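Long-range contact in RagB/SusD domain protein (Flavobacterium johnsoniae, PDB 5J5U), which probably binds chitin or chitin fragments at the outer membrane, as a SusD-like protein of a chitin-utilization locus: residues 225-229 / 242-246. Residues are numbered along the deposited sequence; the frame is centred on the assembly and turned at random.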
loop_
_atom_site.group_PDB
_atom_site.type_symbol
_atom_site.label_atom_id
_atom_site.label_comp_id
_atom_site.label_asym_id
_atom_site.label_seq_id
_atom_site.Cartn_x
_atom_site.Cartn_y
_atom_site.Cartn_z
ATOM N N LEU A 225 -0.075 6.682 10.965
ATOM C CA LEU A 225 -0.045 7.927 10.189
ATOM C C LEU A 225 1.238 8.676 10.361
ATOM O O LEU A 225 1.815 8.677 11.443
ATOM C CB LEU A 225 -1.162 8.885 10.628
ATOM C CG LEU A 225 -2.594 8.813 10.140
ATOM C CD1 LEU A 225 -2.651 8.548 8.649
ATOM C CD2 LEU A 225 -3.338 7.781 10.958
ATOM N N MET A 226 1.668 9.345 9.305
ATOM C CA MET A 226 2.623 10.426 9.441
ATOM C C MET A 226 1.904 11.741 9.149
ATOM O O MET A 226 1.328 11.911 8.068
ATOM C CB MET A 226 3.798 10.279 8.493
ATOM C CG MET A 226 4.704 11.484 8.554
ATOM S SD MET A 226 5.399 11.634 10.222
ATOM C CE MET A 226 6.746 10.439 10.078
ATOM N N HIS A 227 1.897 12.640 10.128
ATOM C CA HIS A 227 1.421 13.998 9.926
ATOM C C HIS A 227 2.597 14.825 9.436
ATOM O O HIS A 227 3.668 14.803 10.043
ATOM C CB HIS A 227 0.821 14.576 11.204
ATOM C CG HIS A 227 -0.358 13.804 11.696
ATOM N ND1 HIS A 227 -1.637 14.041 11.249
ATOM C CD2 HIS A 227 -0.447 12.790 12.587
ATOM C CE1 HIS A 227 -2.469 13.212 11.854
ATOM N NE2 HIS A 227 -1.771 12.444 12.672
ATOM N N HIS A 228 2.397 15.488 8.303
ATOM C CA HIS A 228 3.438 16.251 7.595
ATOM C C HIS A 228 3.364 17.766 7.810
ATOM O O HIS A 228 2.344 18.387 7.533
ATOM C CB HIS A 228 3.394 15.924 6.089
ATOM C CG HIS A 228 3.994 14.592 5.755
ATOM N ND1 HIS A 228 5.356 14.387 5.689
ATOM C CD2 HIS A 228 3.421 13.391 5.498
ATOM C CE1 HIS A 228 5.595 13.122 5.396
ATOM N NE2 HIS A 228 4.439 12.497 5.269
ATOM N N LEU A 229 4.440 18.371 8.293
ATOM C CA LEU A 229 4.380 19.786 8.642
ATOM C C LEU A 229 5.453 20.637 7.968
ATOM O O LEU A 229 5.413 21.871 8.033
ATOM C CB LEU A 229 4.517 19.917 10.136
ATOM C CG LEU A 229 3.560 19.032 10.923
ATOM C CD1 LEU A 229 4.067 18.957 12.337
ATOM C CD2 LEU A 229 2.139 19.571 10.896
ATOM N N PHE A 242 12.205 15.410 3.211
ATOM C CA PHE A 242 11.334 14.327 3.672
ATOM C C PHE A 242 10.237 14.859 4.598
ATOM O O PHE A 242 9.466 14.098 5.189
ATOM C CB PHE A 242 12.137 13.229 4.396
ATOM C CG PHE A 242 13.274 12.631 3.576
ATOM C CD1 PHE A 242 13.031 12.019 2.355
ATOM C CD2 PHE A 242 14.583 12.644 4.058
ATOM C CE1 PHE A 242 14.074 11.460 1.602
ATOM C CE2 PHE A 242 15.629 12.082 3.312
ATOM C CZ PHE A 242 15.364 11.486 2.082
ATOM N N ARG A 243 10.184 16.173 4.752
ATOM C CA ARG A 243 9.228 16.764 5.680
ATOM C C ARG A 243 7.840 16.973 5.049
ATOM O O ARG A 243 6.832 17.049 5.759
ATOM C CB ARG A 243 9.793 18.072 6.242
ATOM C CG ARG A 243 11.158 17.928 6.956
ATOM C CD ARG A 243 10.955 17.961 8.467
ATOM N NE ARG A 243 12.075 17.399 9.224
ATOM C CZ ARG A 243 12.026 17.100 10.524
ATOM N NH1 ARG A 243 10.906 17.289 11.221
ATOM N NH2 ARG A 243 13.096 16.593 11.131
ATOM N N GLY A 244 7.789 17.086 3.723
ATOM C CA GLY A 244 6.512 17.065 3.018
ATOM C C GLY A 244 6.082 15.675 2.552
ATOM O O GLY A 244 6.929 14.805 2.294
ATOM N N ASN A 245 4.769 15.472 2.417
ATOM C CA ASN A 245 4.231 14.226 1.875
ATOM C C ASN A 245 4.858 13.963 0.501
ATOM O O ASN A 245 4.736 14.775 -0.411
ATOM C CB ASN A 245 2.681 14.304 1.815
ATOM C CG ASN A 245 2.013 13.024 1.271
ATOM O OD1 ASN A 245 2.328 12.577 0.165
ATOM N ND2 ASN A 245 1.054 12.467 2.026
ATOM N N GLY A 246 5.579 12.853 0.367
ATOM C CA GLY A 246 6.202 12.491 -0.906
ATOM C C GLY A 246 5.215 12.207 -2.036
ATOM O O GLY A 246 5.454 12.512 -3.215
#
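With CG of His228 anti to its own carbonyl carbon (chi1 -76°), the imidazole is set against the 242-246 backbone and meets CB of Asn245 with one face; CG of Asn245, anti to its backbone N, carries the amide on past the ring to partners of its own. His228 ND1 donates to Arg243 O at 3.0 Å, with an N-H...O angle of 154°. The acceptor lies close to the ring plane, yet ND1 itself stands well above the carbonyl plane of Arg243, so no lone pair is addressed directly. Asn245 CB sits 4.2 Å from the ring centroid, a CH-pi contact over the face, and Asn245 N lies 3.4 Å above the same ring plane. Met226 CG packs near the rim of the opposite face. In this SusD-like, largely helical fold, the contact joins the segment just after strand 224-226 to the loop leading into helix 246-253, with Asn245 at its N-cap: OD1 accepts from Ser248 N, while ND2 binds Thr330 O. NE2 of His228 is hydrogen-bonded to Ser28 OG of helix 16-29, so both ring nitrogens are engaged and the ring's rotation is fixed. A leucine in place of His228 would probably leave Arg243 O and Ser28 OG without these partners.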